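Local atomic coordinates of carboxynorspermidine decarboxylase (Campylobacter jejuni subsp. jejuni 81116, PDB entry 3N29), a protein that probably catalyses the pyridoxal-5'-phosphate-dependent decarboxylation of carboxynorspermidine to norspermidine. Residues S410-D413 / Y414-R417; E221-G224 / K225-G228; Q143-K146 / F147-K150; L181-A185 / K186-N190. One frame throughout, in Å; residues are numbered along the deposited sequence.

Contact 1 of 4, residues S410-D413 / Y414-R417; sequences SYKD and YSLR
Y414 and S415 both bond through their backbone N-H groups to Y411 O, at the start of the short helix 412-415, the last helix of the chain. The two bonds come from three and four residues on. Y414 N lies 2.9 Å from Y411 O. The Y414 ring brings CD2 toward CE1 of Y411, 4.3 Å apart, in loose apolar contact. On the second subunit, F105 meets the Y414 ring and W101 packs against it.

S415 N donates to the same Y411 O, with an N-H...O angle of 157°. Two donors thus grip this one oxygen. The S415 side chain sits over a face of the Y411 ring, with S415 CB 4.0 Å from the ring centroid in a CH-pi contact. The Y411 ring is swung under the serine because its CG lies opposite the backbone N (chi1 167°). Its hydroxyl bonds to E108 of the second subunit. S415 OG and K412 NZ share a water, which lies 2.8 Å from S415 OG and accepts from the lysine.

L416 N bonds to K412 O at 3.1 Å, the alpha-helical step of four residues. The L416 side chain slants across the K412 methylenes. R417 directs its NH2 to OD1 of N383 of the second subunit, while R417 CG rests 3.6 Å from D413 O.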
loop_
_atom_site.group_PDB
_atom_site.type_symbol
_atom_site.label_atom_id
_atom_site.label_comp_id
_atom_site.label_asym_id
_atom_site.label_seq_id
_atom_site.Cartn_x
_atom_site.Cartn_y
_atom_site.Cartn_z
ATOM N N SER A 410 -13.516 2.328 -11.243
ATOM C CA SER A 410 -14.858 1.884 -10.834
ATOM C C SER A 410 -14.768 0.727 -9.853
ATOM O O SER A 410 -13.660 0.220 -9.529
ATOM C CB SER A 410 -15.691 1.522 -12.095
ATOM O OG SER A 410 -15.185 0.350 -12.678
ATOM N N TYR A 411 -15.947 0.324 -9.350
ATOM C CA TYR A 411 -16.124 -0.774 -8.399
ATOM C C TYR A 411 -15.270 -2.021 -8.687
ATOM O O TYR A 411 -14.649 -2.618 -7.765
ATOM C CB TYR A 411 -17.632 -1.130 -8.384
ATOM C CG TYR A 411 -17.960 -2.451 -7.694
ATOM C CD1 TYR A 411 -17.670 -2.638 -6.356
ATOM C CD2 TYR A 411 -18.493 -3.518 -8.431
ATOM C CE1 TYR A 411 -17.966 -3.843 -5.739
ATOM C CE2 TYR A 411 -18.773 -4.728 -7.866
ATOM C CZ TYR A 411 -18.529 -4.897 -6.501
ATOM O OH TYR A 411 -18.786 -6.117 -5.926
ATOM N N LYS A 412 -15.253 -2.432 -9.940
ATOM C CA LYS A 412 -14.543 -3.614 -10.333
ATOM C C LYS A 412 -13.047 -3.526 -10.051
ATOM O O LYS A 412 -12.392 -4.571 -9.944
ATOM C CB LYS A 412 -14.729 -3.952 -11.844
ATOM C CG LYS A 412 -16.164 -4.376 -12.223
ATOM C CD LYS A 412 -16.578 -5.681 -11.596
ATOM C CE LYS A 412 -17.776 -6.258 -12.275
ATOM N NZ LYS A 412 -17.925 -7.637 -11.722
ATOM N N ASP A 413 -12.485 -2.313 -9.949
ATOM C CA ASP A 413 -11.044 -2.191 -9.605
ATOM C C ASP A 413 -10.726 -2.657 -8.163
ATOM O O ASP A 413 -9.638 -3.026 -7.863
ATOM C CB ASP A 413 -10.621 -0.739 -9.707
ATOM C CG ASP A 413 -10.491 -0.281 -11.164
ATOM O OD1 ASP A 413 -9.614 -0.838 -11.790
ATOM O OD2 ASP A 413 -11.299 0.576 -11.649
ATOM N N TYR A 414 -11.751 -2.563 -7.304
ATOM C CA TYR A 414 -11.786 -3.096 -5.984
ATOM C C TYR A 414 -12.231 -4.564 -6.017
ATOM O O TYR A 414 -11.530 -5.442 -5.475
ATOM C CB TYR A 414 -12.728 -2.258 -5.068
ATOM C CG TYR A 414 -13.081 -2.948 -3.728
ATOM C CD1 TYR A 414 -12.132 -3.081 -2.690
ATOM C CD2 TYR A 414 -14.354 -3.396 -3.479
ATOM C CE1 TYR A 414 -12.477 -3.686 -1.450
ATOM C CE2 TYR A 414 -14.705 -4.035 -2.260
ATOM C CZ TYR A 414 -13.790 -4.158 -1.259
ATOM O OH TYR A 414 -14.138 -4.783 -0.078
ATOM N N SER A 415 -13.386 -4.899 -6.595
ATOM C CA SER A 415 -13.945 -6.250 -6.309
ATOM C C SER A 415 -13.070 -7.348 -6.928
ATOM O O SER A 415 -12.996 -8.446 -6.385
ATOM C CB SER A 415 -15.355 -6.430 -6.859
ATOM O OG SER A 415 -15.398 -6.166 -8.241
ATOM N N LEU A 416 -12.441 -7.043 -8.074
ATOM C CA LEU A 416 -11.694 -8.037 -8.824
ATOM C C LEU A 416 -10.280 -8.196 -8.305
ATOM O O LEU A 416 -9.486 -8.988 -8.825
ATOM C CB LEU A 416 -11.740 -7.812 -10.353
ATOM C CG LEU A 416 -13.142 -7.746 -10.963
ATOM C CD1 LEU A 416 -12.979 -7.553 -12.484
ATOM C CD2 LEU A 416 -13.953 -9.021 -10.553
ATOM N N ARG A 417 -9.996 -7.530 -7.199
ATOM C CA ARG A 417 -8.721 -7.633 -6.509
ATOM C C ARG A 417 -8.890 -8.315 -5.126
ATOM O O ARG A 417 -7.919 -8.473 -4.433
ATOM C CB ARG A 417 -8.057 -6.249 -6.423
ATOM C CG ARG A 417 -7.313 -5.834 -7.740
ATOM C CD ARG A 417 -6.002 -6.634 -7.849
ATOM N NE ARG A 417 -5.022 -6.294 -6.826
ATOM C CZ ARG A 417 -4.285 -5.167 -6.805
ATOM N NH1 ARG A 417 -4.371 -4.297 -7.789
ATOM N NH2 ARG A 417 -3.462 -4.907 -5.800
HETATM O O HOH W 1 -17.386 -7.944 -8.982
#

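Contact 2 of 4, residues E221-G224 / K225-G228; sequences EKFG and KWIG
F223 O takes the W226 N-H, with W226 N 2.9 Å away and an angle of 159° at the hydrogen. One residue on, I227 N donates to G224 O. That bond is longer, 3.3 Å from I227 N to G224 O, but nearly straight at 170°. G224 O has a further partner, a water that donates to it at 2.7 Å. The same water accepts from G228 N, so it bridges the two glycines and carries the hydrogen bonding one step beyond the turn.

Both backbone bonds span three residues, the spacing of a 3-10 turn. They wind the chain out of helix 209-223 into the loop that leads to strand 232-234 of the beta/alpha barrel.

W226 folds its six-membered ring back along the chain. W226 CZ3 comes to 3.6 Å from K222 O, and W226 CE3 lies 3.5 Å from F223 O. W226 CE3 also approaches F223 CB, at 4.3 Å. K225 runs its chain over the indole, with K225 CG 3.4 Å above the W226 ring plane. Its NZ forms a salt bridge with E189. The F223 ring meets F188 edge to face, and W226 also packs on F188.

I227 points back at the helix end. Its CG1 lies opposite the carbonyl carbon (chi1 -64°), which sets I227 CG1 3.4 Å from F223 O and brings CD1 close to G224 CA. F258 and Y262 of helix 248-262 also pack against I227.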
loop_
_atom_site.group_PDB
_atom_site.type_symbol
_atom_site.label_atom_id
_atom_site.label_comp_id
_atom_site.label_asym_id
_atom_site.label_seq_id
_atom_site.Cartn_x
_atom_site.Cartn_y
_atom_site.Cartn_z
ATOM N N GLU A 221 37.189 2.447 -7.850
ATOM C CA GLU A 221 38.214 1.881 -7.008
ATOM C C GLU A 221 38.000 0.351 -6.921
ATOM O O GLU A 221 38.949 -0.401 -7.126
ATOM C CB GLU A 221 38.196 2.554 -5.649
ATOM C CG GLU A 221 39.422 2.346 -4.829
ATOM C CD GLU A 221 39.062 2.086 -3.383
ATOM O OE1 GLU A 221 39.456 2.887 -2.514
ATOM O OE2 GLU A 221 38.346 1.090 -3.120
ATOM N N LYS A 222 36.773 -0.095 -6.679
ATOM C CA LYS A 222 36.521 -1.510 -6.482
ATOM C C LYS A 222 36.324 -2.351 -7.759
ATOM O O LYS A 222 36.662 -3.542 -7.770
ATOM C CB LYS A 222 35.306 -1.714 -5.559
ATOM C CG LYS A 222 35.544 -1.458 -4.075
ATOM C CD LYS A 222 34.155 -1.479 -3.300
ATOM C CE LYS A 222 34.262 -1.743 -1.769
ATOM N NZ LYS A 222 33.499 -0.740 -0.926
ATOM N N PHE A 223 35.719 -1.789 -8.793
ATOM C CA PHE A 223 35.338 -2.559 -9.982
ATOM C C PHE A 223 36.096 -2.098 -11.249
ATOM O O PHE A 223 35.892 -2.652 -12.338
ATOM C CB PHE A 223 33.845 -2.433 -10.229
ATOM C CG PHE A 223 32.964 -2.997 -9.133
ATOM C CD1 PHE A 223 32.399 -4.265 -9.248
ATOM C CD2 PHE A 223 32.682 -2.242 -8.013
ATOM C CE1 PHE A 223 31.567 -4.784 -8.245
ATOM C CE2 PHE A 223 31.863 -2.742 -6.981
ATOM C CZ PHE A 223 31.305 -4.031 -7.116
ATOM N N GLY A 224 36.942 -1.101 -11.064
ATOM C CA GLY A 224 37.799 -0.474 -12.097
ATOM C C GLY A 224 38.420 -1.366 -13.130
ATOM O O GLY A 224 38.367 -1.061 -14.328
ATOM N N LYS A 225 38.976 -2.479 -12.674
ATOM C CA LYS A 225 39.708 -3.386 -13.551
ATOM C C LYS A 225 38.796 -4.105 -14.569
ATOM O O LYS A 225 39.277 -4.598 -15.588
ATOM C CB LYS A 225 40.553 -4.379 -12.727
ATOM C CG LYS A 225 39.893 -5.689 -12.407
ATOM C CD LYS A 225 40.633 -6.479 -11.309
ATOM C CE LYS A 225 41.608 -7.495 -11.855
ATOM N NZ LYS A 225 41.753 -8.623 -10.856
ATOM N N TRP A 226 37.478 -4.098 -14.337
ATOM C CA TRP A 226 36.557 -4.715 -15.273
ATOM C C TRP A 226 35.717 -3.742 -16.114
ATOM O O TRP A 226 34.910 -4.177 -16.899
ATOM C CB TRP A 226 35.598 -5.651 -14.497
ATOM C CG TRP A 226 36.346 -6.671 -13.730
ATOM C CD1 TRP A 226 37.088 -7.705 -14.236
ATOM C CD2 TRP A 226 36.426 -6.760 -12.335
ATOM N NE1 TRP A 226 37.638 -8.429 -13.220
ATOM C CE2 TRP A 226 37.263 -7.866 -12.033
ATOM C CE3 TRP A 226 35.889 -6.009 -11.290
ATOM C CZ2 TRP A 226 37.532 -8.266 -10.726
ATOM C CZ3 TRP A 226 36.168 -6.393 -9.989
ATOM C CH2 TRP A 226 36.981 -7.516 -9.713
ATOM N N ILE A 227 35.873 -2.438 -15.951
ATOM C CA ILE A 227 34.982 -1.468 -16.590
ATOM C C ILE A 227 35.401 -1.270 -18.053
ATOM O O ILE A 227 34.554 -1.133 -18.953
ATOM C CB ILE A 227 35.017 -0.144 -15.804
ATOM C CG1 ILE A 227 34.460 -0.335 -14.376
ATOM C CG2 ILE A 227 34.232 0.929 -16.463
ATOM C CD1 ILE A 227 34.626 0.974 -13.486
ATOM N N GLY A 228 36.720 -1.345 -18.303
ATOM C CA GLY A 228 37.268 -1.066 -19.635
ATOM C C GLY A 228 36.790 -2.038 -20.692
ATOM O O GLY A 228 36.750 -1.712 -21.890
HETATM O O HOH W 2 38.920 -1.303 -17.005
#

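Contact 3 of 4, residues Q143-K146 / F147-K150; sequences QFHK and FQSK
F147 N reaches back to Q143 O at 3.1 Å, and weak bonds run from F147 N and Q148 N to F144 O, where helix 141-147 runs out. The helix joins parallel strands 135-138 and 155-159 of the barrel in a beta-alpha-beta unit.

The side chains form two separate groups. In one, K146 runs beside F147, both pointing the same way. The lysine lays its methylenes over one face of the phenyl ring. K146 CD is 4.0 Å from the centroid of the F147 ring and 27° off its normal, a CH-pi contact. Another part of the ring, F147 CD2, approaches Q143 O to 3.4 Å. That oxygen therefore meets both the backbone and the ring of F147. Helix 123-132 adds E123 and I126 around this phenylalanine.

In the other group, Q148 slants across F144. Its CG lies opposite the backbone N (chi1 169°), which carries the extended chain back over the helix end. The amide carbon Q148 CD reaches 3.8 Å from F144 CE1, with the amide and ring planes 38° apart. L156 and L158 of strand 155-159 pack against F144, and A195 against Q148.

The side chains thus meet by van der Waals contact. Methylenes of K146 and the polar but flat amide of Q148 lie against aromatic rings. The hydrogen bonds across the contact are all made by the backbone.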
loop_
_atom_site.group_PDB
_atom_site.type_symbol
_atom_site.label_atom_id
_atom_site.label_comp_id
_atom_site.label_asym_id
_atom_site.label_seq_id
_atom_site.Cartn_x
_atom_site.Cartn_y
_atom_site.Cartn_z
ATOM N N GLN A 143 22.139 -16.239 -11.295
ATOM C CA GLN A 143 21.019 -15.863 -12.143
ATOM C C GLN A 143 21.521 -15.660 -13.592
ATOM O O GLN A 143 20.913 -16.163 -14.537
ATOM C CB GLN A 143 20.347 -14.606 -11.602
ATOM C CG GLN A 143 19.436 -14.843 -10.421
ATOM C CD GLN A 143 18.006 -14.805 -10.833
ATOM O OE1 GLN A 143 17.224 -15.722 -10.582
ATOM N NE2 GLN A 143 17.665 -13.761 -11.489
ATOM N N PHE A 144 22.668 -15.008 -13.733
ATOM C CA PHE A 144 23.294 -14.845 -15.039
ATOM C C PHE A 144 23.572 -16.238 -15.656
ATOM O O PHE A 144 23.178 -16.519 -16.804
ATOM C CB PHE A 144 24.552 -14.023 -14.902
ATOM C CG PHE A 144 25.517 -14.156 -16.016
ATOM C CD1 PHE A 144 25.110 -14.092 -17.360
ATOM C CD2 PHE A 144 26.871 -14.314 -15.735
ATOM C CE1 PHE A 144 26.073 -14.242 -18.395
ATOM C CE2 PHE A 144 27.825 -14.444 -16.748
ATOM C CZ PHE A 144 27.421 -14.398 -18.072
ATOM N N HIS A 145 24.206 -17.100 -14.912
ATOM C CA HIS A 145 24.565 -18.401 -15.493
ATOM C C HIS A 145 23.294 -19.209 -15.848
ATOM O O HIS A 145 23.297 -20.014 -16.765
ATOM C CB HIS A 145 25.463 -19.173 -14.554
ATOM C CG HIS A 145 26.846 -18.596 -14.433
ATOM N ND1 HIS A 145 27.638 -18.761 -13.317
ATOM C CD2 HIS A 145 27.581 -17.876 -15.305
ATOM C CE1 HIS A 145 28.785 -18.135 -13.490
ATOM N NE2 HIS A 145 28.778 -17.595 -14.696
ATOM N N LYS A 146 22.230 -19.044 -15.082
ATOM C CA LYS A 146 21.031 -19.836 -15.289
ATOM C C LYS A 146 20.320 -19.391 -16.599
ATOM O O LYS A 146 19.735 -20.213 -17.305
ATOM C CB LYS A 146 20.099 -19.622 -14.132
ATOM C CG LYS A 146 18.916 -20.564 -14.013
ATOM C CD LYS A 146 17.988 -20.013 -12.898
ATOM C CE LYS A 146 16.921 -20.998 -12.490
ATOM N NZ LYS A 146 16.827 -21.115 -10.978
ATOM N N PHE A 147 20.354 -18.089 -16.880
ATOM C CA PHE A 147 19.549 -17.518 -17.961
ATOM C C PHE A 147 20.357 -17.054 -19.151
ATOM O O PHE A 147 19.792 -16.564 -20.125
ATOM C CB PHE A 147 18.699 -16.375 -17.408
ATOM C CG PHE A 147 17.641 -16.838 -16.455
ATOM C CD1 PHE A 147 16.690 -17.774 -16.871
ATOM C CD2 PHE A 147 17.583 -16.349 -15.153
ATOM C CE1 PHE A 147 15.702 -18.212 -15.986
ATOM C CE2 PHE A 147 16.619 -16.804 -14.261
ATOM C CZ PHE A 147 15.675 -17.720 -14.671
ATOM N N GLN A 148 21.661 -17.247 -19.103
ATOM C CA GLN A 148 22.524 -16.872 -20.222
ATOM C C GLN A 148 22.011 -17.480 -21.542
ATOM O O GLN A 148 21.886 -16.775 -22.570
ATOM C CB GLN A 148 23.935 -17.307 -19.905
ATOM C CG GLN A 148 24.919 -17.254 -20.992
ATOM C CD GLN A 148 26.311 -17.387 -20.432
ATOM O OE1 GLN A 148 26.551 -18.014 -19.383
ATOM N NE2 GLN A 148 27.215 -16.732 -21.062
ATOM N N SER A 149 21.660 -18.750 -21.532
ATOM C CA SER A 149 21.292 -19.422 -22.801
ATOM C C SER A 149 19.907 -19.029 -23.335
ATOM O O SER A 149 19.632 -19.279 -24.486
ATOM C CB SER A 149 21.365 -20.934 -22.669
ATOM O OG SER A 149 20.214 -21.411 -22.000
ATOM N N LYS A 150 19.058 -18.398 -22.515
ATOM C CA LYS A 150 17.752 -17.931 -22.964
ATOM C C LYS A 150 17.796 -16.435 -23.291
ATOM O O LYS A 150 16.779 -15.840 -23.639
ATOM C CB LYS A 150 16.699 -18.180 -21.882
ATOM C CG LYS A 150 16.652 -19.612 -21.383
ATOM C CD LYS A 150 15.831 -20.504 -22.318
ATOM C CE LYS A 150 14.913 -21.507 -21.532
ATOM N NZ LYS A 150 15.331 -22.940 -21.675
#

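Contact 4 of 4, residues L181-A185 / K186-N190; sequences LGIRA and KDFEN
The turn R184-F188 lies in the long loop between barrel strands 155-159 and 198-200. Two successive backbone bonds shape it, each spanning three residues as in a 3-10 turn. D187 N donates to R184 O at 3.0 Å, and F188 N to A185 O at 2.9 Å. A water ties the start of the turn to its middle: it accepts from R184 N and donates to D187 OD2 at 2.7 Å.

K186 and R184 run side by side. K186 CE lies over one face of the guanidinium, 3.4 Å from R184 NH2. The two positive ends are close, with K186 NZ 4.0 Å from R184 NH2, which probably costs some energy. D187 OD2 stands 4.7 Å from R184 NH2 and may offset part of it.

I183 crosses the F188 ring at about a right angle. The I183 CG2 branch, opposite the backbone N, touches F188 CE2 at 3.4 Å. R184 O sits at the edge of that ring, in its plane.

N291 of the second subunit packs on R184. Within the chain, L158 of strand 155-159 packs on I183 and F188, and A185 leans on K222 and F223 of helix 209-223.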
loop_
_atom_site.group_PDB
_atom_site.type_symbol
_atom_site.label_atom_id
_atom_site.label_comp_id
_atom_site.label_asym_id
_atom_site.label_seq_id
_atom_site.Cartn_x
_atom_site.Cartn_y
_atom_site.Cartn_z
ATOM N N LEU A 181 21.308 -6.595 -3.023
ATOM C CA LEU A 181 21.292 -6.036 -4.390
ATOM C C LEU A 181 22.716 -5.845 -4.893
ATOM O O LEU A 181 23.555 -5.158 -4.277
ATOM C CB LEU A 181 20.532 -4.735 -4.440
ATOM C CG LEU A 181 19.101 -4.776 -3.869
ATOM C CD1 LEU A 181 18.499 -3.362 -3.703
ATOM C CD2 LEU A 181 18.265 -5.635 -4.737
ATOM N N GLY A 182 22.957 -6.485 -6.029
ATOM C CA GLY A 182 24.259 -6.534 -6.686
ATOM C C GLY A 182 25.247 -7.550 -6.151
ATOM O O GLY A 182 25.102 -8.103 -5.064
ATOM N N ILE A 183 26.326 -7.695 -6.918
ATOM C CA ILE A 183 27.454 -8.555 -6.643
ATOM C C ILE A 183 28.632 -7.678 -6.107
ATOM O O ILE A 183 28.908 -6.576 -6.676
ATOM C CB ILE A 183 27.835 -9.234 -8.027
ATOM C CG1 ILE A 183 26.638 -9.998 -8.629
ATOM C CG2 ILE A 183 29.043 -10.156 -7.946
ATOM C CD1 ILE A 183 26.864 -10.274 -10.132
ATOM N N ARG A 184 29.297 -8.113 -5.024
ATOM C CA ARG A 184 30.399 -7.375 -4.415
ATOM C C ARG A 184 31.645 -7.642 -5.279
ATOM O O ARG A 184 31.723 -8.658 -5.999
ATOM C CB ARG A 184 30.619 -7.757 -2.955
ATOM C CG ARG A 184 29.501 -7.333 -2.053
ATOM C CD ARG A 184 29.717 -7.785 -0.603
ATOM N NE ARG A 184 29.682 -9.239 -0.523
ATOM C CZ ARG A 184 30.130 -9.946 0.525
ATOM N NH1 ARG A 184 30.591 -9.340 1.608
ATOM N NH2 ARG A 184 30.063 -11.267 0.511
ATOM N N ALA A 185 32.564 -6.697 -5.275
ATOM C CA ALA A 185 33.699 -6.726 -6.259
ATOM C C ALA A 185 34.572 -7.999 -6.136
ATOM O O ALA A 185 35.059 -8.532 -7.115
ATOM C CB ALA A 185 34.556 -5.475 -6.105
ATOM N N LYS A 186 34.706 -8.532 -4.942
ATOM C CA LYS A 186 35.512 -9.739 -4.729
ATOM C C LYS A 186 34.958 -10.966 -5.476
ATOM O O LYS A 186 35.703 -11.903 -5.850
ATOM C CB LYS A 186 35.596 -10.048 -3.241
ATOM C CG LYS A 186 34.248 -10.510 -2.614
ATOM C CD LYS A 186 34.416 -10.601 -1.110
ATOM C CE LYS A 186 33.370 -11.387 -0.419
ATOM N NZ LYS A 186 33.995 -11.902 0.875
ATOM N N ASP A 187 33.650 -10.959 -5.723
ATOM C CA ASP A 187 33.060 -12.049 -6.434
ATOM C C ASP A 187 33.207 -11.919 -7.956
ATOM O O ASP A 187 32.855 -12.832 -8.670
ATOM C CB ASP A 187 31.609 -12.181 -6.006
ATOM C CG ASP A 187 31.489 -12.649 -4.576
ATOM O OD1 ASP A 187 32.473 -13.173 -3.974
ATOM O OD2 ASP A 187 30.418 -12.457 -4.029
ATOM N N PHE A 188 33.783 -10.823 -8.432
ATOM C CA PHE A 188 34.146 -10.714 -9.855
ATOM C C PHE A 188 35.458 -11.387 -10.171
ATOM O O PHE A 188 35.770 -11.631 -11.337
ATOM C CB PHE A 188 34.214 -9.250 -10.299
ATOM C CG PHE A 188 32.884 -8.664 -10.653
ATOM C CD1 PHE A 188 32.610 -8.267 -11.932
ATOM C CD2 PHE A 188 31.893 -8.523 -9.685
ATOM C CE1 PHE A 188 31.373 -7.743 -12.253
ATOM C CE2 PHE A 188 30.645 -7.980 -10.012
ATOM C CZ PHE A 188 30.396 -7.606 -11.295
ATOM N N GLU A 189 36.239 -11.699 -9.149
ATOM C CA GLU A 189 37.612 -12.090 -9.409
ATOM C C GLU A 189 37.625 -13.456 -10.105
ATOM O O GLU A 189 36.911 -14.391 -9.699
ATOM C CB GLU A 189 38.400 -12.079 -8.131
ATOM C CG GLU A 189 38.612 -10.671 -7.604
ATOM C CD GLU A 189 39.764 -9.901 -8.309
ATOM O OE1 GLU A 189 40.007 -8.728 -7.918
ATOM O OE2 GLU A 189 40.427 -10.446 -9.243
ATOM N N ASN A 190 38.326 -13.526 -11.236
ATOM C CA ASN A 190 38.471 -14.789 -11.963
ATOM C C ASN A 190 37.132 -15.357 -12.499
ATOM O O ASN A 190 36.985 -16.574 -12.684
ATOM C CB ASN A 190 39.168 -15.815 -11.058
ATOM C CG ASN A 190 40.630 -15.447 -10.764
ATOM O OD1 ASN A 190 41.444 -15.208 -11.683
ATOM N ND2 ASN A 190 40.973 -15.422 -9.483
HETATM O O HOH W 3 28.337 -10.807 -4.245
#

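In the fold
From the N terminus the order is contact 3, contact 4, contact 2 and contact 1. Each is local, between adjacent segments, and ends before the next begins, so none nest or cross. Contact 3 ends the helix after barrel strand 135-138, contact 4 lies in the loop before strand 198-200, and contact 2 follows helix 209-223. Contacts 2 and 4 touch: their centres are about 11 Å apart, and together they join two neighbouring loops of the barrel. Contact 3 comes within about 6 Å of contact 4 at the nearest atoms, without touching. Contact 1 stands apart at the C-terminal helix. Contacts 1, 3 and 4 all meet the second subunit.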